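Local coordinates for signal transduction protein TRAP (Staphylococcus aureus, PDB 4AE5) that probably acts, when phosphorylated on histidine, as a signal transducer that activates the agr system and RNAIII synthesis, raising toxin production and biofilm formation in staphylococci, at residues 12-17 against 35-40; 82-87 against 112-117; 88-93 against 137-142; 127-130 against 134-137. One frame throughout, in Å; residues are numbered along the deposited sequence.

Interaction 1: 12-17 against 35-40; sequences GFLHQI and SVIFEE
Leu14 carries its CG beside the backbone N (chi1 -56°) and then runs extended (chi2 -172°), which sends CD1 down onto the strand, while Ile37 swings CG1 anti to its own N and leaves CG2 facing the leucine. The CD1 methyl does most of the touching. It lies against the strand backbone, 3.4 Å from Ile37 N and 3.5 Å from Val36 C, and is flanked on one hand by the side chain of Ser35 and on the other by that of Ile37. Here Leu14 CD1 reaches Ile37 CB at 3.8 Å, and CD2 brushes CG2, the two side chains running alongside each other, oppositely directed. Ile37 CD1 in turn runs back to the helix and comes within 3.6 Å of Leu14 O. Helix 11-20 thus packs on the outside of the eight-stranded antiparallel barrel, nearly along strand 35-41: the axes of segments 12-17 and 35-40 approach to 8.3 Å at an angle of 21°. No hydrogen bond joins the two segments. Ser35 OG, 3.6 Å from Leu14 CD1, has its polar partner elsewhere, in Gln28 of strand 27-30, a residue that the side chains of Leu14 and Ile37 also touch.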
loop_
_atom_site.group_PDB
_atom_site.type_symbol
_atom_site.label_atom_id
_atom_site.label_comp_id
_atom_site.label_asym_id
_atom_site.label_seq_id
_atom_site.Cartn_x
_atom_site.Cartn_y
_atom_site.Cartn_z
ATOM N N GLY A 12 -10.466 -4.478 17.552
ATOM C CA GLY A 12 -10.007 -5.032 18.859
ATOM C C GLY A 12 -9.000 -6.142 18.679
ATOM O O GLY A 12 -7.951 -6.111 19.337
ATOM N N PHE A 13 -9.287 -7.106 17.791
ATOM C CA PHE A 13 -8.284 -8.140 17.411
ATOM C C PHE A 13 -6.875 -7.614 17.006
ATOM O O PHE A 13 -5.808 -8.045 17.555
ATOM C CB PHE A 13 -8.847 -9.081 16.340
ATOM C CG PHE A 13 -7.986 -10.282 16.081
ATOM C CD1 PHE A 13 -7.975 -11.351 16.948
ATOM C CD2 PHE A 13 -7.143 -10.308 14.967
ATOM C CE1 PHE A 13 -7.134 -12.441 16.733
ATOM C CE2 PHE A 13 -6.321 -11.408 14.725
ATOM C CZ PHE A 13 -6.298 -12.468 15.616
ATOM N N LEU A 14 -6.859 -6.655 16.075
ATOM C CA LEU A 14 -5.600 -6.115 15.639
ATOM C C LEU A 14 -4.938 -5.232 16.675
ATOM O O LEU A 14 -3.680 -5.177 16.716
ATOM C CB LEU A 14 -5.735 -5.393 14.279
ATOM C CG LEU A 14 -6.299 -6.153 13.097
ATOM C CD1 LEU A 14 -6.130 -5.286 11.824
ATOM C CD2 LEU A 14 -5.666 -7.524 12.959
ATOM N N HIS A 15 -5.735 -4.480 17.454
ATOM C CA HIS A 15 -5.170 -3.577 18.474
ATOM C C HIS A 15 -4.497 -4.375 19.614
ATOM O O HIS A 15 -3.462 -3.968 20.148
ATOM C CB HIS A 15 -6.247 -2.654 19.016
ATOM C CG HIS A 15 -5.704 -1.615 19.940
ATOM N ND1 HIS A 15 -5.731 -1.740 21.274
ATOM C CD2 HIS A 15 -5.035 -0.446 19.662
ATOM C CE1 HIS A 15 -5.172 -0.670 21.842
ATOM N NE2 HIS A 15 -4.735 0.133 20.857
ATOM N N GLN A 16 -5.043 -5.546 19.930
ATOM C CA GLN A 16 -4.357 -6.463 20.872
ATOM C C GLN A 16 -2.938 -6.868 20.344
ATOM O O GLN A 16 -1.955 -6.906 21.105
ATOM C CB GLN A 16 -5.226 -7.718 21.135
ATOM C CG GLN A 16 -4.659 -8.620 22.245
ATOM C CD GLN A 16 -4.820 -7.924 23.556
ATOM O OE1 GLN A 16 -5.938 -7.573 23.937
ATOM N NE2 GLN A 16 -3.715 -7.656 24.233
ATOM N N ILE A 17 -2.819 -7.165 19.035
ATOM C CA ILE A 17 -1.477 -7.462 18.463
ATOM C C ILE A 17 -0.580 -6.272 18.643
ATOM O O ILE A 17 0.565 -6.403 19.089
ATOM C CB ILE A 17 -1.518 -7.999 16.996
ATOM C CG1 ILE A 17 -2.271 -9.357 16.950
ATOM C CG2 ILE A 17 -0.102 -8.057 16.384
ATOM C CD1 ILE A 17 -2.500 -9.887 15.536
ATOM N N SER A 35 -10.787 -3.675 9.779
ATOM C CA SER A 35 -9.581 -2.988 10.279
ATOM C C SER A 35 -8.323 -3.579 9.592
ATOM O O SER A 35 -8.335 -4.743 9.204
ATOM C CB SER A 35 -9.502 -3.150 11.808
ATOM O OG SER A 35 -8.357 -2.436 12.278
ATOM N N VAL A 36 -7.229 -2.820 9.506
ATOM C CA VAL A 36 -6.035 -3.263 8.804
ATOM C C VAL A 36 -4.796 -2.925 9.691
ATOM O O VAL A 36 -4.720 -1.831 10.282
ATOM C CB VAL A 36 -5.928 -2.454 7.451
ATOM C CG1 VAL A 36 -4.642 -2.779 6.721
ATOM C CG2 VAL A 36 -7.104 -2.746 6.550
ATOM N N ILE A 37 -3.816 -3.838 9.766
ATOM C CA ILE A 37 -2.549 -3.507 10.404
ATOM C C ILE A 37 -1.335 -3.958 9.520
ATOM O O ILE A 37 -1.408 -5.020 8.836
ATOM C CB ILE A 37 -2.510 -4.051 11.859
ATOM C CG1 ILE A 37 -1.413 -3.353 12.704
ATOM C CG2 ILE A 37 -2.267 -5.558 11.854
ATOM C CD1 ILE A 37 -1.573 -3.618 14.189
ATOM N N PHE A 38 -0.240 -3.180 9.548
ATOM C CA PHE A 38 1.002 -3.608 8.796
ATOM C C PHE A 38 2.302 -3.191 9.495
ATOM O O PHE A 38 2.285 -2.263 10.336
ATOM C CB PHE A 38 0.976 -3.153 7.320
ATOM C CG PHE A 38 0.919 -1.645 7.112
ATOM C CD1 PHE A 38 2.089 -0.869 7.124
ATOM C CD2 PHE A 38 -0.305 -0.984 6.869
ATOM C CE1 PHE A 38 2.037 0.542 6.956
ATOM C CE2 PHE A 38 -0.362 0.401 6.683
ATOM C CZ PHE A 38 0.788 1.175 6.727
ATOM N N GLU A 39 3.396 -3.877 9.141
ATOM C CA GLU A 39 4.722 -3.492 9.558
ATOM C C GLU A 39 5.620 -3.758 8.404
ATOM O O GLU A 39 5.379 -4.656 7.635
ATOM C CB GLU A 39 5.230 -4.252 10.826
ATOM C CG GLU A 39 5.230 -5.761 10.705
ATOM C CD GLU A 39 5.847 -6.449 11.930
ATOM O OE1 GLU A 39 6.577 -5.822 12.705
ATOM O OE2 GLU A 39 5.564 -7.602 12.152
ATOM N N GLU A 40 6.686 -2.992 8.315
ATOM C CA GLU A 40 7.670 -3.152 7.267
ATOM C C GLU A 40 9.011 -3.444 7.941
ATOM O O GLU A 40 9.503 -2.626 8.747
ATOM C CB GLU A 40 7.758 -1.804 6.557
ATOM C CG GLU A 40 8.776 -1.693 5.437
ATOM C CD GLU A 40 8.481 -0.395 4.658
ATOM O OE1 GLU A 40 8.803 0.742 5.100
ATOM O OE2 GLU A 40 7.824 -0.521 3.661
#

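Interaction 2: 82-87 against 112-117; sequences QLEKKL and TTYKIY. With FMT (formic acid), chain E.
Leu83 meets Tyr114 first along helix 80-88: its CG stands anti to the backbone N (chi1 173°), and CD2 reaches Tyr114 CD1 at 3.9 Å, approaching the ring obliquely. Next comes Glu84, whose extended side chain crosses that of the tyrosine at about a right angle. Its OE1 lies at the hydroxyl edge of the ring, near the ring plane, and accepts a hydrogen bond from Tyr114 OH; the modelled 2.4 Å is shorter than expected, so the exact length is doubtful. Carboxylate and ring planes are 55° apart. A turn later, Leu87 sends CD2 to Ile116 CD1, 4.2 Å away, a looser apolar touch. The helix runs much as strand 114-120 does, at 18° between the axes of 82-87 and 114-117. It covers from outside a barrel closed within the single chain, consistent with the alpha+beta barrel of ABM-family domains. Lys115 and Tyr117 face the other way: Lys115 NZ and Tyr117 OH each donate to O1 of a formic acid molecule at 2.8 Å, probably from the crystallisation liquor, which Tyr8 and Arg160 also bind. Glu84 OE2 pairs with Arg107, and this salt bridge probably favours the ionised carboxylate, a better acceptor for the phenol O-H.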
loop_
_atom_site.group_PDB
_atom_site.type_symbol
_atom_site.label_atom_id
_atom_site.label_comp_id
_atom_site.label_asym_id
_atom_site.label_seq_id
_atom_site.Cartn_x
_atom_site.Cartn_y
_atom_site.Cartn_z
ATOM N N GLN A 82 6.741 -7.415 -16.716
ATOM C CA GLN A 82 6.620 -6.175 -17.469
ATOM C C GLN A 82 5.864 -5.124 -16.637
ATOM O O GLN A 82 6.152 -3.938 -16.774
ATOM C CB GLN A 82 5.906 -6.378 -18.824
ATOM C CG GLN A 82 6.844 -6.712 -19.989
ATOM C CD GLN A 82 7.578 -8.027 -19.798
ATOM O OE1 GLN A 82 7.096 -8.906 -19.076
ATOM N NE2 GLN A 82 8.760 -8.176 -20.432
ATOM N N LEU A 83 4.893 -5.577 -15.827
ATOM C CA LEU A 83 4.098 -4.653 -14.991
ATOM C C LEU A 83 5.055 -3.976 -14.031
ATOM O O LEU A 83 5.102 -2.726 -13.893
ATOM C CB LEU A 83 2.994 -5.414 -14.197
ATOM C CG LEU A 83 2.180 -4.657 -13.160
ATOM C CD1 LEU A 83 1.538 -3.433 -13.744
ATOM C CD2 LEU A 83 1.080 -5.531 -12.543
ATOM N N GLU A 84 5.810 -4.819 -13.335
ATOM C CA GLU A 84 6.797 -4.324 -12.398
ATOM C C GLU A 84 7.738 -3.238 -12.995
ATOM O O GLU A 84 7.886 -2.184 -12.428
ATOM C CB GLU A 84 7.607 -5.488 -11.817
ATOM C CG GLU A 84 8.385 -5.097 -10.616
ATOM C CD GLU A 84 9.082 -6.267 -9.963
ATOM O OE1 GLU A 84 8.460 -7.368 -9.786
ATOM O OE2 GLU A 84 10.293 -6.052 -9.720
ATOM N N LYS A 85 8.399 -3.519 -14.120
ATOM C CA LYS A 85 9.282 -2.538 -14.760
ATOM C C LYS A 85 8.590 -1.189 -15.122
ATOM O O LYS A 85 9.138 -0.062 -14.987
ATOM C CB LYS A 85 9.826 -3.156 -16.035
ATOM C CG LYS A 85 10.952 -2.352 -16.634
ATOM C CD LYS A 85 11.632 -3.064 -17.817
ATOM C CE LYS A 85 12.206 -1.965 -18.702
ATOM N NZ LYS A 85 11.298 -1.636 -19.848
ATOM N N LYS A 86 7.361 -1.321 -15.596
ATOM C CA LYS A 86 6.610 -0.171 -15.860
ATOM C C LYS A 86 6.404 0.698 -14.617
ATOM O O LYS A 86 6.612 1.897 -14.715
ATOM C CB LYS A 86 5.288 -0.559 -16.462
ATOM C CG LYS A 86 4.320 0.593 -16.550
ATOM C CD LYS A 86 3.820 0.695 -17.950
ATOM C CE LYS A 86 4.921 1.216 -18.842
ATOM N NZ LYS A 86 4.759 2.625 -19.264
ATOM N N LEU A 87 5.936 0.093 -13.515
ATOM C CA LEU A 87 5.574 0.815 -12.278
ATOM C C LEU A 87 6.895 1.451 -11.738
ATOM O O LEU A 87 6.983 2.650 -11.512
ATOM C CB LEU A 87 4.881 -0.142 -11.290
ATOM C CG LEU A 87 3.398 -0.422 -11.711
ATOM C CD1 LEU A 87 2.706 -1.411 -10.772
ATOM C CD2 LEU A 87 2.584 0.884 -11.719
ATOM N N THR A 112 0.009 -13.089 -8.150
ATOM C CA THR A 112 0.413 -12.035 -9.055
ATOM C C THR A 112 -0.306 -10.710 -8.873
ATOM O O THR A 112 -0.322 -9.897 -9.800
ATOM C CB THR A 112 0.330 -12.472 -10.540
ATOM O OG1 THR A 112 -0.993 -12.978 -10.818
ATOM C CG2 THR A 112 1.332 -13.587 -10.783
ATOM N N THR A 113 -0.911 -10.476 -7.715
ATOM C CA THR A 113 -1.607 -9.166 -7.546
ATOM C C THR A 113 -0.615 -8.230 -6.897
ATOM O O THR A 113 -0.157 -8.464 -5.768
ATOM C CB THR A 113 -2.932 -9.305 -6.758
ATOM O OG1 THR A 113 -3.779 -10.202 -7.475
ATOM C CG2 THR A 113 -3.737 -7.980 -6.709
ATOM N N TYR A 114 -0.230 -7.206 -7.628
ATOM C CA TYR A 114 0.700 -6.187 -7.084
ATOM C C TYR A 114 -0.067 -5.227 -6.192
ATOM O O TYR A 114 -1.339 -5.209 -6.234
ATOM C CB TYR A 114 1.497 -5.520 -8.225
ATOM C CG TYR A 114 2.779 -6.281 -8.679
ATOM C CD1 TYR A 114 2.695 -7.407 -9.495
ATOM C CD2 TYR A 114 4.052 -5.809 -8.358
ATOM C CE1 TYR A 114 3.825 -8.102 -9.906
ATOM C CE2 TYR A 114 5.221 -6.491 -8.779
ATOM C CZ TYR A 114 5.101 -7.632 -9.554
ATOM O OH TYR A 114 6.238 -8.322 -9.993
ATOM N N LYS A 115 0.673 -4.527 -5.302
ATOM C CA LYS A 115 0.035 -3.550 -4.426
ATOM C C LYS A 115 0.832 -2.265 -4.429
ATOM O O LYS A 115 2.093 -2.264 -4.510
ATOM C CB LYS A 115 -0.254 -4.126 -3.022
ATOM C CG LYS A 115 -1.129 -3.205 -2.134
ATOM C CD LYS A 115 -1.816 -3.987 -0.999
ATOM C CE LYS A 115 -0.824 -4.416 0.041
ATOM N NZ LYS A 115 -1.545 -5.064 1.196
ATOM N N ILE A 116 0.105 -1.151 -4.342
ATOM C CA ILE A 116 0.735 0.161 -4.162
ATOM C C ILE A 116 0.090 0.762 -2.878
ATOM O O ILE A 116 -1.139 0.694 -2.744
ATOM C CB ILE A 116 0.507 1.114 -5.343
ATOM C CG1 ILE A 116 1.450 0.683 -6.502
ATOM C CG2 ILE A 116 0.787 2.608 -4.898
ATOM C CD1 ILE A 116 1.009 1.314 -7.830
ATOM N N TYR A 117 0.906 1.306 -1.972
ATOM C CA TYR A 117 0.404 2.254 -0.962
ATOM C C TYR A 117 0.751 3.680 -1.367
ATOM O O TYR A 117 1.936 3.971 -1.568
ATOM C CB TYR A 117 0.990 2.008 0.460
ATOM C CG TYR A 117 0.497 0.770 1.274
ATOM C CD1 TYR A 117 -0.628 0.011 0.869
ATOM C CD2 TYR A 117 1.128 0.373 2.453
ATOM C CE1 TYR A 117 -1.064 -1.104 1.610
ATOM C CE2 TYR A 117 0.653 -0.747 3.215
ATOM C CZ TYR A 117 -0.433 -1.461 2.780
ATOM O OH TYR A 117 -0.914 -2.571 3.478
HETATM C C FMT E . -4.547 -2.891 2.448
HETATM O O1 FMT E . -3.382 -3.326 2.287
HETATM O O2 FMT E . -5.576 -3.745 2.252
#

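Interaction 3: 88-93 against 137-142; sequences ISVDDN and DHFSKD
Val90 reaches across to His138 and Phe139 with its two methyls: CG1 lies between the two rings, while CG2 turns to His138. CG1 sits over one face of the His138 imidazole, 4.3 Å from the ring centroid and 26° off the normal, a CH-pi contact. The same methyl also touches the far end of the phenylalanine, with Val90 CG1 3.8 Å from Phe139 CZ, and it comes to that ring obliquely. CG2 keeps to the histidine alone: Val90 CG2 lies 3.8 Å from His138 CB and 4.0 Å from His138 ND1. The first torsion of His138, with CG anti to the carbonyl carbon (chi1 -52°), places the imidazole face against Val90 CG1. His138 starts out toward Val90, whereas Phe139 starts across it and brings the CZ-CE2 end of its ring to the valine, the two side chains pointing at each other. One face of the phenylalanine ring also carries the CB of His138, near the rim.

Phe139 also packs edge-to-face with Phe118 of strand 114-120 and touches Tyr103 of strand 100-108. The contact joins the loop after helix 80-88 to the loop leading into helix 141-144, where Ser140 is the N-cap. No hydrogen bond crosses between the two loops. Their cohesion here is dispersion between valine methyls and ring carbons, while nearby polar groups find partners elsewhere: Ser140 OG bonds to Asn136 O and Ala143 N, and Asp92 OD2 forms a salt bridge with Arg95.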
loop_
_atom_site.group_PDB
_atom_site.type_symbol
_atom_site.label_atom_id
_atom_site.label_comp_id
_atom_site.label_asym_id
_atom_site.label_seq_id
_atom_site.Cartn_x
_atom_site.Cartn_y
_atom_site.Cartn_z
ATOM N N ILE A 88 7.943 0.656 -11.698
ATOM C CA ILE A 88 9.340 1.191 -11.520
ATOM C C ILE A 88 9.752 2.494 -12.228
ATOM O O ILE A 88 10.294 3.425 -11.596
ATOM C CB ILE A 88 10.322 -0.013 -11.716
ATOM C CG1 ILE A 88 10.278 -0.700 -10.410
ATOM C CG2 ILE A 88 11.765 0.390 -11.919
ATOM C CD1 ILE A 88 10.778 0.278 -9.388
ATOM N N SER A 89 9.497 2.580 -13.526
ATOM C CA SER A 89 9.918 3.688 -14.312
ATOM C C SER A 89 9.026 4.942 -14.235
ATOM O O SER A 89 9.354 5.903 -14.876
ATOM C CB SER A 89 10.156 3.250 -15.763
ATOM O OG SER A 89 11.338 2.436 -15.860
ATOM N N VAL A 90 7.965 4.941 -13.453
ATOM C CA VAL A 90 7.119 6.134 -13.385
ATOM C C VAL A 90 7.798 7.349 -12.801
ATOM O O VAL A 90 8.435 7.232 -11.800
ATOM C CB VAL A 90 5.837 5.894 -12.573
ATOM C CG1 VAL A 90 5.084 7.183 -12.419
ATOM C CG2 VAL A 90 4.983 4.862 -13.234
ATOM N N ASP A 91 7.610 8.494 -13.433
ATOM C CA ASP A 91 8.196 9.745 -13.003
ATOM C C ASP A 91 7.855 10.041 -11.567
ATOM O O ASP A 91 6.743 10.108 -11.216
ATOM C CB ASP A 91 7.786 10.942 -13.885
ATOM C CG ASP A 91 8.666 12.188 -13.676
ATOM O OD1 ASP A 91 9.386 12.298 -12.693
ATOM O OD2 ASP A 91 8.604 13.088 -14.505
ATOM N N ASP A 92 8.878 10.203 -10.773
ATOM C CA ASP A 92 8.797 10.515 -9.385
ATOM C C ASP A 92 8.117 11.825 -8.997
ATOM O O ASP A 92 8.051 12.107 -7.830
ATOM C CB ASP A 92 10.223 10.569 -8.795
ATOM C CG ASP A 92 10.460 9.471 -7.863
ATOM O OD1 ASP A 92 9.799 8.504 -8.106
ATOM O OD2 ASP A 92 11.250 9.533 -6.902
ATOM N N ASN A 93 7.662 12.604 -9.951
ATOM C CA ASN A 93 7.248 13.987 -9.688
ATOM C C ASN A 93 6.052 14.135 -8.746
ATOM O O ASN A 93 5.889 15.142 -8.129
ATOM C CB ASN A 93 6.961 14.748 -10.962
ATOM C CG ASN A 93 6.690 16.215 -10.723
ATOM O OD1 ASN A 93 7.356 16.851 -9.947
ATOM N ND2 ASN A 93 5.706 16.743 -11.385
ATOM N N ASP A 137 -2.446 8.494 -15.922
ATOM C CA ASP A 137 -1.736 7.920 -17.028
ATOM C C ASP A 137 -0.812 6.775 -16.594
ATOM O O ASP A 137 -0.174 6.095 -17.475
ATOM C CB ASP A 137 -0.947 8.996 -17.780
ATOM C CG ASP A 137 -1.842 9.965 -18.540
ATOM O OD1 ASP A 137 -3.013 9.690 -18.881
ATOM O OD2 ASP A 137 -1.372 11.083 -18.793
ATOM N N HIS A 138 -0.639 6.617 -15.268
ATOM C CA HIS A 138 0.316 5.618 -14.718
ATOM C C HIS A 138 -0.224 4.546 -13.768
ATOM O O HIS A 138 0.295 3.408 -13.770
ATOM C CB HIS A 138 1.543 6.332 -14.116
ATOM C CG HIS A 138 2.162 7.293 -15.050
ATOM N ND1 HIS A 138 2.967 6.916 -16.063
ATOM C CD2 HIS A 138 2.020 8.663 -15.160
ATOM C CE1 HIS A 138 3.320 8.000 -16.771
ATOM N NE2 HIS A 138 2.732 9.056 -16.224
ATOM N N PHE A 139 -1.227 4.878 -12.938
ATOM C CA PHE A 139 -1.601 4.047 -11.782
ATOM C C PHE A 139 -3.079 3.636 -11.860
ATOM O O PHE A 139 -3.563 2.867 -10.964
ATOM C CB PHE A 139 -1.318 4.748 -10.420
ATOM C CG PHE A 139 0.149 5.066 -10.174
ATOM C CD1 PHE A 139 1.077 4.030 -10.050
ATOM C CD2 PHE A 139 0.591 6.377 -10.108
ATOM C CE1 PHE A 139 2.411 4.318 -9.805
ATOM C CE2 PHE A 139 1.943 6.687 -9.903
ATOM C CZ PHE A 139 2.868 5.650 -9.782
ATOM N N SER A 140 -3.824 4.195 -12.828
ATOM C CA SER A 140 -5.285 3.890 -12.939
ATOM C C SER A 140 -5.517 2.485 -13.528
ATOM O O SER A 140 -4.624 1.916 -14.165
ATOM C CB SER A 140 -6.025 4.833 -13.879
ATOM O OG SER A 140 -5.426 4.800 -15.183
ATOM N N LYS A 141 -6.767 2.048 -13.414
ATOM C CA LYS A 141 -7.237 0.839 -14.053
ATOM C C LYS A 141 -6.955 0.865 -15.543
ATOM O O LYS A 141 -6.368 -0.096 -16.064
ATOM C CB LYS A 141 -8.757 0.695 -13.830
ATOM C CG LYS A 141 -9.283 -0.709 -14.088
ATOM C CD LYS A 141 -10.834 -0.826 -14.028
ATOM C CE LYS A 141 -11.160 -2.291 -14.283
ATOM N NZ LYS A 141 -12.551 -2.725 -13.940
ATOM N N ASP A 142 -7.354 1.969 -16.209
ATOM C CA ASP A 142 -7.118 2.159 -17.629
ATOM C C ASP A 142 -5.615 2.041 -17.953
ATOM O O ASP A 142 -5.235 1.267 -18.831
ATOM C CB ASP A 142 -7.678 3.498 -18.142
ATOM C CG ASP A 142 -9.231 3.433 -18.398
ATOM O OD1 ASP A 142 -9.834 2.344 -18.280
ATOM O OD2 ASP A 142 -9.865 4.447 -18.713
#

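Interaction 4: 127-130 against 134-137; sequences EDFK and AFND
Phe129 and Phe135 meet where the end of helix 123-131 gives way to the short helix 133-136, and the nearest CA atoms across the two segments, of Lys130 and Phe135, are 5.3 Å apart. The backbone itself takes part: Phe129 O comes within 3.2 Å of Phe135 CB, and Lys130 O lies 3.5 Å from Phe135 CD1. No hydrogen bond runs directly between the segments, but the hydroxyl of Ser132, in the connecting turn, bonds both to Phe129 O and to Phe135 N.

The two phenyl rings form an offset edge-to-face pair, their planes at 87° and their centroids 5.3 Å apart. Phe135 turns its edge to the face of Phe129, with CD2 only 3.4 Å from Phe129 CE2. Its CB stands over the same ring as a CH-pi donor, 15° off the normal. With CG anti to the backbone N (chi1 160°), Phe129 brings its ring face to Phe135 CB. On a face of Phe135 sits Lys130 CA, 4.0 Å from the ring centroid, and the lysine side chain runs alongside the phenylalanine before bending away to a salt bridge with Glu159.

Around this corner, Phe129 stacks edge-to-face with Phe118 and also meets Phe120 of strand 114-120, while Glu159 and Tyr161 of strand 158-164 hold the lysine end. Helix 123-131 thus lies against strands 114-120 and 158-164, and helix 133-136 is joined to it through Phe135.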
loop_
_atom_site.group_PDB
_atom_site.type_symbol
_atom_site.label_atom_id
_atom_site.label_comp_id
_atom_site.label_asym_id
_atom_site.label_seq_id
_atom_site.Cartn_x
_atom_site.Cartn_y
_atom_site.Cartn_z
ATOM N N GLU A 127 -7.477 12.046 -3.348
ATOM C CA GLU A 127 -8.477 12.081 -4.421
ATOM C C GLU A 127 -8.219 13.172 -5.449
ATOM O O GLU A 127 -8.454 12.962 -6.614
ATOM C CB GLU A 127 -9.899 12.200 -3.830
ATOM C CG GLU A 127 -10.266 10.956 -3.057
ATOM C CD GLU A 127 -11.707 10.829 -2.682
ATOM O OE1 GLU A 127 -12.371 11.845 -2.440
ATOM O OE2 GLU A 127 -12.166 9.656 -2.639
ATOM N N ASP A 128 -7.642 14.290 -5.014
ATOM C CA ASP A 128 -7.132 15.294 -5.968
ATOM C C ASP A 128 -5.967 14.767 -6.847
ATOM O O ASP A 128 -5.924 14.974 -8.045
ATOM C CB ASP A 128 -6.754 16.555 -5.214
ATOM C CG ASP A 128 -7.994 17.247 -4.658
ATOM O OD1 ASP A 128 -9.076 16.864 -5.138
ATOM O OD2 ASP A 128 -7.942 17.992 -3.686
ATOM N N PHE A 129 -5.065 14.030 -6.225
ATOM C CA PHE A 129 -3.931 13.480 -6.951
ATOM C C PHE A 129 -4.449 12.422 -7.953
ATOM O O PHE A 129 -4.021 12.309 -9.157
ATOM C CB PHE A 129 -2.927 12.887 -5.925
ATOM C CG PHE A 129 -1.952 11.871 -6.518
ATOM C CD1 PHE A 129 -1.082 12.268 -7.498
ATOM C CD2 PHE A 129 -1.891 10.541 -6.041
ATOM C CE1 PHE A 129 -0.174 11.406 -8.065
ATOM C CE2 PHE A 129 -0.943 9.653 -6.592
ATOM C CZ PHE A 129 -0.098 10.101 -7.589
ATOM N N LYS A 130 -5.412 11.660 -7.494
ATOM C CA LYS A 130 -5.948 10.604 -8.325
ATOM C C LYS A 130 -6.552 11.121 -9.653
ATOM O O LYS A 130 -6.635 10.414 -10.692
ATOM C CB LYS A 130 -6.973 9.808 -7.478
ATOM C CG LYS A 130 -7.894 8.942 -8.307
ATOM C CD LYS A 130 -8.453 7.786 -7.487
ATOM C CE LYS A 130 -9.236 8.163 -6.281
ATOM N NZ LYS A 130 -10.416 7.159 -6.135
ATOM N N ALA A 134 -0.654 12.665 -13.838
ATOM C CA ALA A 134 0.434 11.839 -13.308
ATOM C C ALA A 134 -0.167 10.515 -12.738
ATOM O O ALA A 134 0.413 9.403 -12.880
ATOM C CB ALA A 134 1.242 12.552 -12.225
ATOM N N PHE A 135 -1.342 10.604 -12.158
ATOM C CA PHE A 135 -1.978 9.367 -11.683
ATOM C C PHE A 135 -2.695 8.625 -12.798
ATOM O O PHE A 135 -2.486 7.411 -12.961
ATOM C CB PHE A 135 -2.931 9.641 -10.522
ATOM C CG PHE A 135 -3.480 8.381 -9.872
ATOM C CD1 PHE A 135 -4.525 7.667 -10.509
ATOM C CD2 PHE A 135 -2.943 7.902 -8.692
ATOM C CE1 PHE A 135 -5.070 6.517 -9.909
ATOM C CE2 PHE A 135 -3.497 6.750 -8.053
ATOM C CZ PHE A 135 -4.538 6.049 -8.702
ATOM N N ASN A 136 -3.581 9.312 -13.502
ATOM C CA ASN A 136 -4.406 8.665 -14.528
ATOM C C ASN A 136 -3.623 7.953 -15.586
ATOM O O ASN A 136 -4.052 6.898 -16.092
ATOM C CB ASN A 136 -5.321 9.660 -15.206
ATOM C CG ASN A 136 -6.705 9.558 -14.739
ATOM O OD1 ASN A 136 -7.372 10.608 -14.481
ATOM N ND2 ASN A 136 -7.191 8.300 -14.574
ATOM N N ASP A 137 -2.446 8.494 -15.922
ATOM C CA ASP A 137 -1.736 7.920 -17.028
ATOM C C ASP A 137 -0.812 6.775 -16.594
ATOM O O ASP A 137 -0.174 6.095 -17.475
ATOM C CB ASP A 137 -0.947 8.996 -17.780
ATOM C CG ASP A 137 -1.842 9.965 -18.540
ATOM O OD1 ASP A 137 -3.013 9.690 -18.881
ATOM O OD2 ASP A 137 -1.372 11.083 -18.793
#

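In the fold
The four contacts come along the chain with interaction 1 first, closed before the others open. It lies on one side of the barrel, about 25 to 30 Å centre to centre from the rest, yet its strand meets interaction 2 through Phe38 and Tyr117. Interactions 2, 3 and 4 fall in the ABM region. Interactions 2 and 3 alternate along the chain, with centres about 10 Å apart, and Phe139 packs on both Ile116 and Leu87. Interactions 3 and 4 have centres about 9 Å apart and touch where Phe139 and Ser140 meet Ala134 and Phe135. Interaction 3 thus links interactions 2 and 4, which do not touch, while helix 11-20 packs on the other side.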